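Local coordinates for lysosome-associated membrane glycoprotein 3 (Homo sapiens, PDB 4AKM) that takes part in the unfolded protein response and in lysosome-autophagosome fusion as a lysosomal membrane glycoprotein, of which this is the membrane-proximal part of the luminal domain, at residues A[112-122]-A[133-143]. Residues are numbered along the deposited sequence; the frame is centred on the assembly and turned at random.
Sequences VGHSFKCVSEQ and KTTDVQLQAFD
Phe116 and Leu139 face each other as a hydrogen-bonded pair of the antiparallel ladder between strands 116-118 and 137-141, whose N-to-C directions make 171°. Phe116 N to Leu139 O and Leu139 N to Phe116 O (2.9 Å each) set the register; nearer the corner, Val137 N approaches Cys118 O from above the carbonyl plane (3.1 Å). Leu139 CD1 lies 4.0 Å from Phe116 CB. Phe116 CG stands anti to the backbone N (chi1 -174°), beside its carbonyl carbon, and the ring's edge meets Val137 CG1, 4.3 Å from CD2, while Phe108 stacks on the ring. Cys118, opposite Val137, forms the disulfide with Cys155.

At Asp136 the chain turns a corner, and a second ladder pairs Gln122 with Thr134, displaced by one residue. There Glu121 and Lys133 cross obliquely (CG to CG 3.9 Å), but Glu121 OE2 stays 4.3 Å from Lys133 NZ, too far for a salt bridge. At the far end the extended Gln140 lies against the His114 backbone. The face of Phe116, Cys118, Val137 and Leu139 is largely apolar, consistent with the interior of the beta-prism domain. With Gln140 OE1 accepting from Gly150 N and NE2 donating to Asp143 O (2.9 Å, 159°), the amide's rotation is probably held, although Asp143 is poorly ordered.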
loop_
_atom_site.group_PDB
_atom_site.type_symbol
_atom_site.label_atom_id
_atom_site.label_comp_id
_atom_site.label_asym_id
_atom_site.label_seq_id
_atom_site.Cartn_x
_atom_site.Cartn_y
_atom_site.Cartn_z
ATOM N N VAL A 112 -3.997 -3.281 -17.615
ATOM C CA VAL A 112 -4.950 -4.192 -16.988
ATOM C C VAL A 112 -4.701 -5.643 -17.415
ATOM O O VAL A 112 -4.432 -5.919 -18.583
ATOM C CB VAL A 112 -6.417 -3.757 -17.253
ATOM C CG1 VAL A 112 -6.689 -3.639 -18.744
ATOM C CG2 VAL A 112 -7.400 -4.714 -16.589
ATOM N N GLY A 113 -4.770 -6.562 -16.455
ATOM C CA GLY A 113 -4.486 -7.962 -16.714
ATOM C C GLY A 113 -3.036 -8.319 -16.443
ATOM O O GLY A 113 -2.682 -9.494 -16.336
ATOM N N HIS A 114 -2.191 -7.297 -16.343
ATOM C CA HIS A 114 -0.792 -7.489 -15.979
ATOM C C HIS A 114 -0.602 -7.317 -14.474
ATOM O O HIS A 114 -1.545 -7.008 -13.748
ATOM C CB HIS A 114 0.104 -6.498 -16.729
ATOM C CG HIS A 114 0.190 -6.749 -18.202
ATOM N ND1 HIS A 114 1.207 -6.244 -18.984
ATOM C CD2 HIS A 114 -0.614 -7.448 -19.039
ATOM C CE1 HIS A 114 1.029 -6.623 -20.236
ATOM N NE2 HIS A 114 -0.069 -7.356 -20.297
ATOM N N SER A 115 0.623 -7.522 -14.006
ATOM C CA SER A 115 0.947 -7.276 -12.607
ATOM C C SER A 115 2.033 -6.214 -12.508
ATOM O O SER A 115 2.805 -6.017 -13.442
ATOM C CB SER A 115 1.396 -8.566 -11.916
ATOM O OG SER A 115 2.575 -9.082 -12.503
ATOM N N PHE A 116 2.078 -5.516 -11.381
ATOM C CA PHE A 116 3.117 -4.523 -11.168
ATOM C C PHE A 116 4.191 -5.079 -10.258
ATOM O O PHE A 116 3.895 -5.615 -9.195
ATOM C CB PHE A 116 2.545 -3.242 -10.570
ATOM C CG PHE A 116 3.549 -2.132 -10.457
ATOM C CD1 PHE A 116 3.824 -1.311 -11.536
ATOM C CD2 PHE A 116 4.229 -1.915 -9.273
ATOM C CE1 PHE A 116 4.751 -0.291 -11.432
ATOM C CE2 PHE A 116 5.157 -0.899 -9.167
ATOM C CZ PHE A 116 5.417 -0.087 -10.244
ATOM N N LYS A 117 5.442 -4.944 -10.683
ATOM C CA LYS A 117 6.570 -5.338 -9.861
ATOM C C LYS A 117 7.469 -4.138 -9.628
ATOM O O LYS A 117 7.705 -3.353 -10.544
ATOM C CB LYS A 117 7.361 -6.456 -10.533
ATOM C CG LYS A 117 8.568 -6.915 -9.740
ATOM C CD LYS A 117 9.393 -7.894 -10.534
ATOM C CE LYS A 117 10.691 -8.215 -9.821
ATOM N NZ LYS A 117 10.464 -8.981 -8.565
ATOM N N CYS A 118 7.956 -3.996 -8.398
ATOM C CA CYS A 118 8.922 -2.957 -8.067
ATOM C C CYS A 118 9.612 -3.245 -6.747
ATOM O O CYS A 118 9.154 -2.835 -5.680
ATOM C CB CYS A 118 8.270 -1.581 -8.019
ATOM S SG CYS A 118 9.464 -0.235 -8.010
ATOM N N VAL A 119 10.727 -3.957 -6.845
ATOM C CA VAL A 119 11.547 -4.324 -5.703
ATOM C C VAL A 119 12.270 -3.090 -5.154
ATOM O O VAL A 119 12.617 -3.022 -3.971
ATOM C CB VAL A 119 12.541 -5.431 -6.124
ATOM C CG1 VAL A 119 13.086 -5.142 -7.519
ATOM C CG2 VAL A 119 13.664 -5.604 -5.107
ATOM N N SER A 120 12.467 -2.098 -6.012
ATOM C CA SER A 120 13.124 -0.862 -5.600
ATOM C C SER A 120 12.225 -0.061 -4.668
ATOM O O SER A 120 11.017 0.049 -4.904
ATOM C CB SER A 120 13.495 -0.012 -6.822
ATOM O OG SER A 120 14.173 -0.779 -7.807
ATOM N N GLU A 121 12.829 0.512 -3.629
ATOM C CA GLU A 121 12.103 1.295 -2.635
ATOM C C GLU A 121 11.296 2.438 -3.235
ATOM O O GLU A 121 11.853 3.330 -3.880
ATOM C CB GLU A 121 13.063 1.875 -1.604
ATOM C CG GLU A 121 12.416 2.931 -0.734
ATOM C CD GLU A 121 13.408 3.683 0.122
ATOM O OE1 GLU A 121 13.998 3.063 1.032
ATOM O OE2 GLU A 121 13.591 4.898 -0.118
ATOM N N GLN A 122 9.983 2.411 -3.005
ATOM C CA GLN A 122 9.106 3.495 -3.435
ATOM C C GLN A 122 8.623 4.289 -2.232
ATOM O O GLN A 122 8.489 3.755 -1.136
ATOM C CB GLN A 122 7.922 2.966 -4.248
ATOM C CG GLN A 122 8.312 2.335 -5.578
ATOM C CD GLN A 122 9.096 3.279 -6.479
ATOM O OE1 GLN A 122 10.329 3.328 -6.427
ATOM N NE2 GLN A 122 8.382 4.030 -7.314
ATOM N N LYS A 133 6.768 4.093 2.793
ATOM C CA LYS A 133 7.704 3.498 1.847
ATOM C C LYS A 133 7.373 2.035 1.567
ATOM O O LYS A 133 7.119 1.258 2.486
ATOM C CB LYS A 133 9.151 3.639 2.335
ATOM C CG LYS A 133 9.901 4.787 1.665
ATOM C CD LYS A 133 11.018 5.341 2.537
ATOM C CE LYS A 133 11.367 6.776 2.129
ATOM N NZ LYS A 133 12.308 7.449 3.081
ATOM N N THR A 134 7.361 1.669 0.288
ATOM C CA THR A 134 7.119 0.286 -0.104
ATOM C C THR A 134 8.382 -0.344 -0.657
ATOM O O THR A 134 9.276 0.347 -1.139
ATOM C CB THR A 134 6.013 0.163 -1.167
ATOM O OG1 THR A 134 6.510 0.597 -2.442
ATOM C CG2 THR A 134 4.806 0.993 -0.777
ATOM N N THR A 135 8.437 -1.667 -0.605
ATOM C CA THR A 135 9.613 -2.391 -1.059
ATOM C C THR A 135 9.178 -3.786 -1.478
ATOM O O THR A 135 8.147 -4.257 -1.029
ATOM C CB THR A 135 10.655 -2.483 0.072
ATOM O OG1 THR A 135 11.820 -3.161 -0.401
ATOM C CG2 THR A 135 10.105 -3.252 1.239
ATOM N N ASP A 136 9.939 -4.443 -2.350
ATOM C CA ASP A 136 9.632 -5.828 -2.739
ATOM C C ASP A 136 8.206 -6.010 -3.253
ATOM O O ASP A 136 7.575 -7.043 -3.038
ATOM C CB ASP A 136 9.899 -6.781 -1.576
ATOM C CG ASP A 136 11.374 -6.977 -1.326
ATOM O OD1 ASP A 136 12.080 -7.358 -2.281
ATOM O OD2 ASP A 136 11.830 -6.731 -0.192
ATOM N N VAL A 137 7.709 -4.984 -3.930
ATOM C CA VAL A 137 6.334 -4.949 -4.386
ATOM C C VAL A 137 6.086 -5.842 -5.593
ATOM O O VAL A 137 6.767 -5.734 -6.610
ATOM C CB VAL A 137 5.922 -3.507 -4.767
ATOM C CG1 VAL A 137 4.512 -3.481 -5.329
ATOM C CG2 VAL A 137 6.051 -2.576 -3.573
ATOM N N GLN A 138 5.110 -6.731 -5.466
ATOM C CA GLN A 138 4.449 -7.305 -6.624
ATOM C C GLN A 138 2.961 -7.401 -6.344
ATOM O O GLN A 138 2.546 -8.079 -5.414
ATOM C CB GLN A 138 4.999 -8.679 -6.975
ATOM C CG GLN A 138 4.378 -9.246 -8.240
ATOM C CD GLN A 138 5.252 -10.281 -8.909
ATOM O OE1 GLN A 138 6.325 -10.623 -8.410
ATOM N NE2 GLN A 138 4.800 -10.785 -10.051
ATOM N N LEU A 139 2.156 -6.722 -7.150
ATOM C CA LEU A 139 0.720 -6.691 -6.911
ATOM C C LEU A 139 -0.083 -6.781 -8.200
ATOM O O LEU A 139 0.465 -6.704 -9.298
ATOM C CB LEU A 139 0.325 -5.442 -6.112
ATOM C CG LEU A 139 0.703 -4.047 -6.623
ATOM C CD1 LEU A 139 -0.247 -3.554 -7.711
ATOM C CD2 LEU A 139 0.745 -3.059 -5.463
ATOM N N GLN A 140 -1.391 -6.944 -8.043
ATOM C CA GLN A 140 -2.319 -7.010 -9.156
ATOM C C GLN A 140 -3.725 -6.783 -8.617
ATOM O O GLN A 140 -4.058 -7.231 -7.517
ATOM C CB GLN A 140 -2.218 -8.366 -9.860
ATOM C CG GLN A 140 -3.030 -8.466 -11.148
ATOM C CD GLN A 140 -2.635 -9.659 -12.001
ATOM O OE1 GLN A 140 -1.529 -10.188 -11.876
ATOM N NE2 GLN A 140 -3.540 -10.088 -12.875
ATOM N N ALA A 141 -4.542 -6.078 -9.391
ATOM C CA ALA A 141 -5.911 -5.773 -8.983
ATOM C C ALA A 141 -6.905 -5.910 -10.139
ATOM O O ALA A 141 -6.531 -5.802 -11.310
ATOM C CB ALA A 141 -5.984 -4.378 -8.378
ATOM N N PHE A 142 -8.167 -6.154 -9.790
ATOM C CA PHE A 142 -9.263 -6.323 -10.752
ATOM C C PHE A 142 -9.163 -7.601 -11.594
ATOM O O PHE A 142 -9.581 -8.674 -11.152
ATOM C CB PHE A 142 -9.417 -5.088 -11.647
ATOM C CG PHE A 142 -9.444 -3.796 -10.888
ATOM C CD1 PHE A 142 -10.588 -3.399 -10.217
ATOM C CD2 PHE A 142 -8.325 -2.981 -10.842
ATOM C CE1 PHE A 142 -10.618 -2.211 -9.516
ATOM C CE2 PHE A 142 -8.350 -1.793 -10.142
ATOM C CZ PHE A 142 -9.500 -1.408 -9.477
ATOM N N ASP A 143 -8.622 -7.483 -12.804
ATOM C CA ASP A 143 -8.562 -8.615 -13.730
ATOM C C ASP A 143 -7.557 -9.690 -13.315
ATOM O O ASP A 143 -6.381 -9.399 -13.086
ATOM C CB ASP A 143 -8.269 -8.130 -15.153
ATOM C CG ASP A 143 -9.533 -7.796 -15.924
ATOM O OD1 ASP A 143 -10.612 -7.714 -15.298
ATOM O OD2 ASP A 143 -9.447 -7.627 -17.160
#